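Long-range contacts in serine protease inhibitor (Schistosoma haematobium, PDB 3STO), which probably inhibits serine endopeptidases: residues Y127-F133 with I329-L335; R294-F298 with K347-S351; P380-F384 with M395-M400. All coordinates share one frame. Residues are numbered along the deposited sequence.

Interaction 1 (Y127-F133 with I329-L335)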
loop_
_atom_site.group_PDB
_atom_site.type_symbol
_atom_site.label_atom_id
_atom_site.label_comp_id
_atom_site.label_asym_id
_atom_site.label_seq_id
_atom_site.Cartn_x
_atom_site.Cartn_y
_atom_site.Cartn_z
ATOM N N TYR A 127 28.872 5.829 8.794
ATOM C CA TYR A 127 28.300 5.313 10.041
ATOM C C TYR A 127 28.665 3.862 10.335
ATOM O O TYR A 127 28.596 2.996 9.463
ATOM C CB TYR A 127 26.769 5.475 10.061
ATOM C CG TYR A 127 26.285 6.882 10.333
ATOM C CD1 TYR A 127 26.152 7.349 11.632
ATOM C CD2 TYR A 127 25.961 7.740 9.296
ATOM C CE1 TYR A 127 25.714 8.639 11.897
ATOM C CE2 TYR A 127 25.519 9.036 9.546
ATOM C CZ TYR A 127 25.401 9.476 10.853
ATOM O OH TYR A 127 24.958 10.753 11.115
ATOM N N GLU A 128 29.067 3.618 11.581
ATOM C CA GLU A 128 29.386 2.284 12.061
ATOM C C GLU A 128 28.094 1.589 12.468
ATOM O O GLU A 128 27.216 2.211 13.050
ATOM C CB GLU A 128 30.340 2.363 13.262
ATOM C CG GLU A 128 30.543 1.019 13.987
ATOM C CD GLU A 128 31.534 1.093 15.153
ATOM O OE1 GLU A 128 32.124 2.172 15.396
ATOM O OE2 GLU A 128 31.723 0.061 15.834
ATOM N N VAL A 129 27.993 0.293 12.203
ATOM C CA VAL A 129 26.722 -0.378 12.296
ATOM C C VAL A 129 26.786 -1.539 13.266
ATOM O O VAL A 129 27.489 -2.511 13.029
ATOM C CB VAL A 129 26.277 -0.872 10.892
ATOM C CG1 VAL A 129 24.993 -1.724 10.962
ATOM C CG2 VAL A 129 26.123 0.319 9.934
ATOM N N GLU A 130 26.042 -1.434 14.368
ATOM C CA GLU A 130 26.079 -2.458 15.402
ATOM C C GLU A 130 25.905 -3.818 14.744
ATOM O O GLU A 130 25.048 -3.987 13.892
ATOM C CB GLU A 130 24.983 -2.233 16.457
ATOM C CG GLU A 130 24.969 -0.863 17.139
ATOM C CD GLU A 130 26.218 -0.611 17.943
ATOM O OE1 GLU A 130 27.076 -1.513 17.972
ATOM O OE2 GLU A 130 26.357 0.479 18.547
ATOM N N ARG A 131 26.721 -4.782 15.150
ATOM C CA ARG A 131 26.598 -6.169 14.703
ATOM C C ARG A 131 25.223 -6.799 14.984
ATOM O O ARG A 131 24.713 -7.575 14.172
ATOM C CB ARG A 131 27.695 -7.025 15.352
ATOM N N ARG A 132 24.626 -6.491 16.133
ATOM C CA ARG A 132 23.324 -7.080 16.462
ATOM C C ARG A 132 22.227 -6.605 15.493
ATOM O O ARG A 132 21.296 -7.350 15.166
ATOM C CB ARG A 132 22.920 -6.753 17.894
ATOM C CG ARG A 132 24.076 -6.805 18.898
ATOM N N PHE A 133 22.342 -5.360 15.041
ATOM C CA PHE A 133 21.361 -4.796 14.134
ATOM C C PHE A 133 21.538 -5.426 12.767
ATOM O O PHE A 133 20.582 -5.969 12.188
ATOM C CB PHE A 133 21.538 -3.280 14.018
ATOM C CG PHE A 133 20.595 -2.630 13.049
ATOM C CD1 PHE A 133 19.234 -2.535 13.344
ATOM C CD2 PHE A 133 21.067 -2.104 11.854
ATOM C CE1 PHE A 133 18.353 -1.932 12.468
ATOM C CE2 PHE A 133 20.189 -1.489 10.950
ATOM C CZ PHE A 133 18.825 -1.398 11.260
ATOM N N ILE A 329 21.371 1.009 16.195
ATOM C CA ILE A 329 21.923 0.858 14.848
ATOM C C ILE A 329 23.391 1.309 14.755
ATOM O O ILE A 329 24.206 0.680 14.075
ATOM C CB ILE A 329 21.121 1.695 13.818
ATOM C CG1 ILE A 329 19.673 1.208 13.714
ATOM C CG2 ILE A 329 21.815 1.688 12.457
ATOM C CD1 ILE A 329 18.789 2.123 12.842
ATOM N N THR A 330 23.710 2.406 15.441
ATOM C CA THR A 330 25.039 2.998 15.384
ATOM C C THR A 330 25.433 3.702 16.695
ATOM O O THR A 330 24.607 4.362 17.341
ATOM C CB THR A 330 25.122 4.017 14.223
ATOM O OG1 THR A 330 26.453 4.560 14.123
ATOM C CG2 THR A 330 24.164 5.143 14.468
ATOM N N PRO A 331 26.704 3.565 17.099
ATOM C CA PRO A 331 27.196 4.372 18.223
ATOM C C PRO A 331 27.347 5.817 17.771
ATOM O O PRO A 331 27.265 6.740 18.587
ATOM C CB PRO A 331 28.565 3.768 18.509
ATOM C CG PRO A 331 28.983 3.157 17.239
ATOM C CD PRO A 331 27.729 2.639 16.595
ATOM N N ASN A 332 27.548 6.016 16.468
ATOM C CA ASN A 332 27.686 7.369 15.935
ATOM C C ASN A 332 26.374 8.133 16.109
ATOM O O ASN A 332 25.338 7.763 15.541
ATOM C CB ASN A 332 28.146 7.353 14.469
ATOM C CG ASN A 332 29.383 6.478 14.245
ATOM O OD1 ASN A 332 29.551 5.863 13.182
ATOM N ND2 ASN A 332 30.251 6.414 15.254
ATOM N N PRO A 333 26.396 9.190 16.922
ATOM C CA PRO A 333 25.131 9.888 17.154
ATOM C C PRO A 333 24.798 10.760 15.942
ATOM O O PRO A 333 25.604 10.862 14.997
ATOM C CB PRO A 333 25.426 10.731 18.401
ATOM C CG PRO A 333 26.879 11.042 18.276
ATOM C CD PRO A 333 27.526 9.837 17.612
ATOM N N ASN A 334 23.617 11.367 15.964
ATOM C CA ASN A 334 23.145 12.129 14.815
ATOM C C ASN A 334 22.604 11.299 13.648
ATOM O O ASN A 334 22.212 11.876 12.648
ATOM C CB ASN A 334 24.236 13.066 14.286
ATOM C CG ASN A 334 24.647 14.105 15.294
ATOM O OD1 ASN A 334 23.821 14.601 16.071
ATOM N ND2 ASN A 334 25.934 14.446 15.296
ATOM N N LEU A 335 22.614 9.970 13.742
ATOM C CA LEU A 335 21.881 9.175 12.768
ATOM C C LEU A 335 20.395 9.449 12.943
ATOM O O LEU A 335 19.845 9.264 14.035
ATOM C CB LEU A 335 22.113 7.675 12.925
ATOM C CG LEU A 335 21.420 6.852 11.833
ATOM C CD1 LEU A 335 21.961 7.160 10.446
ATOM C CD2 LEU A 335 21.524 5.388 12.123
#
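The ring of Tyr127 lies flat over Leu335, whose CD1 stands 4.0 Å from the ring centroid and almost on the ring normal, a CH-pi contact over the face. Asn332 packs obliquely beside the same ring, with its CB 3.5 Å from Tyr127 CD1. Its side chain also does polar work: Glu128 N donates to Asn332 OD1 at 2.8 Å and nearly straight geometry. Thr330 continues this pattern, its OG1 donating to Glu128 O (2.7 Å) while accepting from Asn332 N (3.0 Å) in an ST turn, so one hydroxyl shapes its own loop and binds the neighbouring one. In the serpin fold, residues 127-133 lead from central strand 112-124 into helix 131-138, whereas the loop that precedes strand 339-348 contains residues 329-335. Two irregular segments can thus be joined without any strand pairing, by a mixture of main-chain and side-chain hydrogen bonds. Glu130, at the N-cap position of the helix, gives its N to Ile329 O (2.8 Å), an oxygen that Val129 CA also approaches to 3.3 Å in a CA-H...O contact. On the inner side, Ile329 CG1 sits 3.6 Å from the centroid of the Phe133 ring, again over its face; this buried ring also touches Ile121 and Leu145 of the two strands that flank the helix in sequence.

Interaction 2 (R294-F298 with K347-S351)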
loop_
_atom_site.group_PDB
_atom_site.type_symbol
_atom_site.label_atom_id
_atom_site.label_comp_id
_atom_site.label_asym_id
_atom_site.label_seq_id
_atom_site.Cartn_x
_atom_site.Cartn_y
_atom_site.Cartn_z
ATOM N N ARG A 294 -17.796 -2.706 -16.905
ATOM C CA ARG A 294 -16.793 -2.060 -17.751
ATOM C C ARG A 294 -15.788 -1.370 -16.891
ATOM O O ARG A 294 -16.135 -0.659 -15.953
ATOM C CB ARG A 294 -17.418 -1.045 -18.693
ATOM C CG ARG A 294 -18.589 -1.576 -19.472
ATOM C CD ARG A 294 -18.827 -0.694 -20.656
ATOM N NE ARG A 294 -20.084 -1.008 -21.288
ATOM C CZ ARG A 294 -20.970 -0.092 -21.624
ATOM N NH1 ARG A 294 -20.712 1.185 -21.378
ATOM N NH2 ARG A 294 -22.098 -0.448 -22.209
ATOM N N LEU A 295 -14.535 -1.539 -17.253
ATOM C CA LEU A 295 -13.454 -1.153 -16.389
ATOM C C LEU A 295 -12.288 -0.738 -17.275
ATOM O O LEU A 295 -11.833 -1.510 -18.111
ATOM C CB LEU A 295 -13.067 -2.341 -15.462
ATOM C CG LEU A 295 -11.948 -2.160 -14.428
ATOM C CD1 LEU A 295 -12.350 -1.097 -13.386
ATOM C CD2 LEU A 295 -11.531 -3.479 -13.717
ATOM N N PRO A 296 -11.778 0.483 -17.062
ATOM C CA PRO A 296 -10.577 0.941 -17.773
ATOM C C PRO A 296 -9.330 0.067 -17.474
ATOM O O PRO A 296 -9.123 -0.408 -16.351
ATOM C CB PRO A 296 -10.377 2.371 -17.220
ATOM C CG PRO A 296 -11.642 2.709 -16.531
ATOM C CD PRO A 296 -12.233 1.457 -16.052
ATOM N N LYS A 297 -8.497 -0.145 -18.479
ATOM C CA LYS A 297 -7.188 -0.678 -18.211
ATOM C C LYS A 297 -6.279 0.525 -17.935
ATOM O O LYS A 297 -6.353 1.538 -18.605
ATOM C CB LYS A 297 -6.676 -1.535 -19.357
ATOM C CG LYS A 297 -6.251 -0.791 -20.537
ATOM C CD LYS A 297 -5.997 -1.762 -21.688
ATOM C CE LYS A 297 -5.111 -2.918 -21.262
ATOM N NZ LYS A 297 -4.640 -3.708 -22.460
ATOM N N PHE A 298 -5.468 0.434 -16.889
ATOM C CA PHE A 298 -4.614 1.547 -16.504
ATOM C C PHE A 298 -3.438 1.085 -15.670
ATOM O O PHE A 298 -3.390 -0.058 -15.154
ATOM C CB PHE A 298 -5.402 2.597 -15.714
ATOM C CG PHE A 298 -5.969 2.088 -14.417
ATOM C CD1 PHE A 298 -7.171 1.396 -14.395
ATOM C CD2 PHE A 298 -5.296 2.288 -13.225
ATOM C CE1 PHE A 298 -7.690 0.922 -13.190
ATOM C CE2 PHE A 298 -5.809 1.801 -12.010
ATOM C CZ PHE A 298 -7.004 1.120 -12.002
ATOM N N LYS A 347 -0.980 -1.722 -11.860
ATOM C CA LYS A 347 -1.207 -1.988 -13.278
ATOM C C LYS A 347 -2.379 -2.971 -13.498
ATOM O O LYS A 347 -2.308 -4.156 -13.131
ATOM C CB LYS A 347 0.083 -2.502 -13.912
ATOM C CG LYS A 347 -0.080 -3.099 -15.264
ATOM C CD LYS A 347 1.246 -3.649 -15.742
ATOM C CE LYS A 347 1.083 -4.456 -17.031
ATOM N NZ LYS A 347 2.214 -5.413 -17.237
ATOM N N LEU A 348 -3.460 -2.484 -14.091
ATOM C CA LEU A 348 -4.616 -3.347 -14.362
ATOM C C LEU A 348 -4.756 -3.607 -15.864
ATOM O O LEU A 348 -4.661 -2.692 -16.672
ATOM C CB LEU A 348 -5.884 -2.664 -13.861
ATOM C CG LEU A 348 -6.926 -3.370 -13.015
ATOM C CD1 LEU A 348 -6.452 -3.412 -11.590
ATOM C CD2 LEU A 348 -8.205 -2.548 -13.106
ATOM N N ASN A 349 -4.972 -4.856 -16.240
ATOM C CA ASN A 349 -5.202 -5.194 -17.626
ATOM C C ASN A 349 -6.113 -6.416 -17.650
ATOM O O ASN A 349 -6.645 -6.794 -16.609
ATOM C CB ASN A 349 -3.872 -5.399 -18.393
ATOM C CG ASN A 349 -3.076 -6.601 -17.887
ATOM O OD1 ASN A 349 -3.620 -7.483 -17.234
ATOM N ND2 ASN A 349 -1.788 -6.645 -18.196
ATOM N N GLU A 350 -6.295 -7.021 -18.830
ATOM C CA GLU A 350 -7.210 -8.148 -19.024
ATOM C C GLU A 350 -6.789 -9.426 -18.309
ATOM O O GLU A 350 -7.626 -10.249 -17.985
ATOM C CB GLU A 350 -7.392 -8.463 -20.521
ATOM C CG GLU A 350 -8.110 -7.399 -21.316
ATOM C CD GLU A 350 -7.177 -6.322 -21.877
ATOM O OE1 GLU A 350 -5.971 -6.295 -21.508
ATOM O OE2 GLU A 350 -7.666 -5.504 -22.692
ATOM N N SER A 351 -5.492 -9.595 -18.101
ATOM C CA SER A 351 -4.949 -10.767 -17.424
ATOM C C SER A 351 -5.077 -10.671 -15.914
ATOM O O SER A 351 -5.331 -11.685 -15.249
ATOM C CB SER A 351 -3.477 -10.972 -17.782
ATOM O OG SER A 351 -3.306 -11.158 -19.170
HETATM O O HOH W 1 -6.311 -4.718 -24.947
#
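Where strand 339-348 of the serpin's central sheet gives way to the hinge of the reactive-centre loop, in the region known in serpins as the breach, it meets strand 287-305. Leu348 contributes most to this contact. Its CB lies over one face of the Phe298 ring, and its CD2 reaches Phe298 CE1 and Leu295 CD2, each at 3.5 Å, making a buried apolar cluster. Two main-chain hydrogen bonds connect the same pair: Leu348 N donates to Phe298 O at a short 2.6 Å, whereas the return bond from Phe298 N to Leu348 O is longer and bent (3.2 Å). Lys297 works on the polar side, extending past Asn349 to form a salt bridge with Glu350. The carboxylate has a further partner in Thr207, so a Lys-Glu pair at the base of the hinge, resembling the one known at this place in alpha-1-antitrypsin, is tied to a third part of the chain. Lys297 NZ is 3.1 Å from Glu350 OE1, and a water accepts from Lys297 NZ (3.2 Å) while donating to Glu350 OE2 (2.7 Å).

Interaction 3 (P380-F384 with M395-M400)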
loop_
_atom_site.group_PDB
_atom_site.type_symbol
_atom_site.label_atom_id
_atom_site.label_comp_id
_atom_site.label_asym_id
_atom_site.label_seq_id
_atom_site.Cartn_x
_atom_site.Cartn_y
_atom_site.Cartn_z
ATOM N N PRO A 380 -14.525 9.021 -12.061
ATOM C CA PRO A 380 -13.570 8.704 -10.962
ATOM C C PRO A 380 -14.101 7.747 -9.886
ATOM O O PRO A 380 -15.255 7.786 -9.457
ATOM C CB PRO A 380 -13.231 10.084 -10.372
ATOM C CG PRO A 380 -13.387 11.023 -11.595
ATOM C CD PRO A 380 -14.630 10.485 -12.283
ATOM N N PHE A 381 -13.228 6.856 -9.455
ATOM C CA PHE A 381 -13.654 5.794 -8.566
ATOM C C PHE A 381 -12.584 5.471 -7.532
ATOM O O PHE A 381 -11.407 5.783 -7.698
ATOM C CB PHE A 381 -13.976 4.542 -9.371
ATOM C CG PHE A 381 -12.811 4.030 -10.190
ATOM C CD1 PHE A 381 -12.492 4.601 -11.421
ATOM C CD2 PHE A 381 -12.034 2.980 -9.734
ATOM C CE1 PHE A 381 -11.454 4.114 -12.184
ATOM C CE2 PHE A 381 -10.974 2.491 -10.497
ATOM C CZ PHE A 381 -10.688 3.051 -11.724
ATOM N N ILE A 382 -13.004 4.808 -6.472
ATOM C CA ILE A 382 -12.065 4.345 -5.464
ATOM C C ILE A 382 -11.967 2.823 -5.547
ATOM O O ILE A 382 -12.959 2.128 -5.754
ATOM C CB ILE A 382 -12.459 4.901 -4.055
ATOM C CG1 ILE A 382 -11.887 6.321 -3.919
ATOM C CG2 ILE A 382 -11.982 4.011 -2.916
ATOM C CD1 ILE A 382 -12.908 7.326 -3.691
ATOM N N CYS A 383 -10.760 2.306 -5.446
ATOM C CA CYS A 383 -10.602 0.869 -5.499
ATOM C C CYS A 383 -9.582 0.346 -4.474
ATOM O O CYS A 383 -8.758 1.106 -3.943
ATOM C CB CYS A 383 -10.280 0.411 -6.917
ATOM S SG CYS A 383 -8.742 1.038 -7.506
ATOM N N PHE A 384 -9.665 -0.953 -4.191
ATOM C CA PHE A 384 -8.819 -1.580 -3.193
ATOM C C PHE A 384 -8.387 -2.947 -3.655
ATOM O O PHE A 384 -9.117 -3.613 -4.383
ATOM C CB PHE A 384 -9.612 -1.782 -1.926
ATOM C CG PHE A 384 -10.190 -0.517 -1.341
ATOM C CD1 PHE A 384 -9.437 0.258 -0.433
ATOM C CD2 PHE A 384 -11.486 -0.149 -1.624
ATOM C CE1 PHE A 384 -9.956 1.381 0.160
ATOM C CE2 PHE A 384 -12.040 0.999 -1.048
ATOM C CZ PHE A 384 -11.275 1.762 -0.143
HETATM N N MSE A 395 -4.074 -2.448 -0.317
HETATM C CA MSE A 395 -3.772 -1.391 -1.268
HETATM C C MSE A 395 -5.063 -0.554 -1.362
HETATM O O MSE A 395 -6.165 -1.096 -1.471
HETATM C CB MSE A 395 -3.321 -1.998 -2.592
HETATM C CG MSE A 395 -2.891 -1.043 -3.700
HETATM SE SE MSE A 395 -4.272 -0.006 -4.648
HETATM C CE MSE A 395 -5.596 -1.261 -5.389
ATOM N N ALA A 396 -4.914 0.763 -1.243
ATOM C CA ALA A 396 -6.005 1.727 -1.354
ATOM C C ALA A 396 -5.637 2.747 -2.441
ATOM O O ALA A 396 -4.500 3.192 -2.543
ATOM C CB ALA A 396 -6.274 2.439 0.014
ATOM N N ALA A 397 -6.602 3.080 -3.272
ATOM C CA ALA A 397 -6.359 3.897 -4.439
ATOM C C ALA A 397 -7.576 4.736 -4.783
ATOM O O ALA A 397 -8.717 4.305 -4.650
ATOM C CB ALA A 397 -5.959 3.034 -5.650
ATOM N N LYS A 398 -7.312 5.947 -5.242
ATOM C CA LYS A 398 -8.334 6.738 -5.888
ATOM C C LYS A 398 -7.893 6.995 -7.347
ATOM O O LYS A 398 -6.784 7.485 -7.618
ATOM C CB LYS A 398 -8.567 8.042 -5.134
ATOM C CG LYS A 398 -9.561 8.961 -5.837
ATOM C CD LYS A 398 -9.794 10.235 -5.062
ATOM C CE LYS A 398 -8.570 11.126 -5.078
ATOM N NZ LYS A 398 -8.963 12.544 -4.852
ATOM N N VAL A 399 -8.765 6.662 -8.284
ATOM C CA VAL A 399 -8.463 6.856 -9.698
ATOM C C VAL A 399 -9.359 7.925 -10.316
ATOM O O VAL A 399 -10.550 7.713 -10.569
ATOM C CB VAL A 399 -8.553 5.537 -10.487
ATOM C CG1 VAL A 399 -8.078 5.760 -11.884
ATOM C CG2 VAL A 399 -7.717 4.437 -9.799
HETATM N N MSE A 400 -8.773 9.091 -10.535
HETATM C CA MSE A 400 -9.493 10.209 -11.133
HETATM C C MSE A 400 -9.212 10.323 -12.620
HETATM O O MSE A 400 -10.065 10.729 -13.401
HETATM C CB MSE A 400 -9.067 11.506 -10.463
HETATM C CG MSE A 400 -9.874 11.833 -9.241
HETATM SE SE MSE A 400 -9.344 13.556 -8.485
HETATM C CE MSE A 400 -10.629 13.559 -7.014
#
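Strands 381-387 and 392-399 form an antiparallel beta hairpin in the core of the serpin fold, and the side chains on its two faces settle in quite different ways. One face carries Phe381, Cys383, Ala397 and Val399. Phe381 adopts a p rotamer (chi1 59°), which carries its ring across to the partner strand and over Val399, whose CB lies 3.8 Å from the ring centroid in a CH-pi contact. This fit between an aromatic residue and its cross-strand neighbour illustrates how a hydrogen-bonded pair, here Phe381 with Val399, can also be matched by its side chains. Cys383 is likewise p; its SG comes within 3.9 Å of Ala397 CB and 4.2 Å of Val399 CG2, and Phe255 of strand 253-260 also touches this side chain. The t rotamer of selenomethionine Met395 is followed by two m angles that fold the chain back, so that its CE approaches Cys383 SG at 4.4 Å. The other face bears Ile382, Phe384, Ala396 and Lys398, and helix 269-273 covers it. There Phe384 takes the m rotamer, its CE1 3.8 Å from Ala396 CB. Lys398 lays its CB against Ile382 CG1 (3.9 Å), then runs extended through chi2 before turning at chi3, away from the partner strand, to give its NZ to the carbonyl of Phe34. Two pairs of main-chain bonds hold the register; the shortest runs from Val399 N to Phe381 O, 2.8 Å.

How the interactions relate
From the N terminus, the chain first passes through 127-133, at the far end of the central sheet, and 195 residues intervene before 329-335 closes interaction 1. Within that span lies 294-298, whose partner 347-351 follows only after interaction 1 has closed, so interactions 1 and 2 cross. Strand 339-348 links them physically: it starts near one contact and ends at the other, with centres about 46 Å apart. Interaction 3 comes afterwards, in series, closing a hairpin of just ten intervening residues. Despite this separation in sequence, it touches interaction 2: Phe298 CE2 packs 3.9 Å from Val399 CG2, bringing the end of the central sheet near the reactive-centre-loop hinge against the hairpin core.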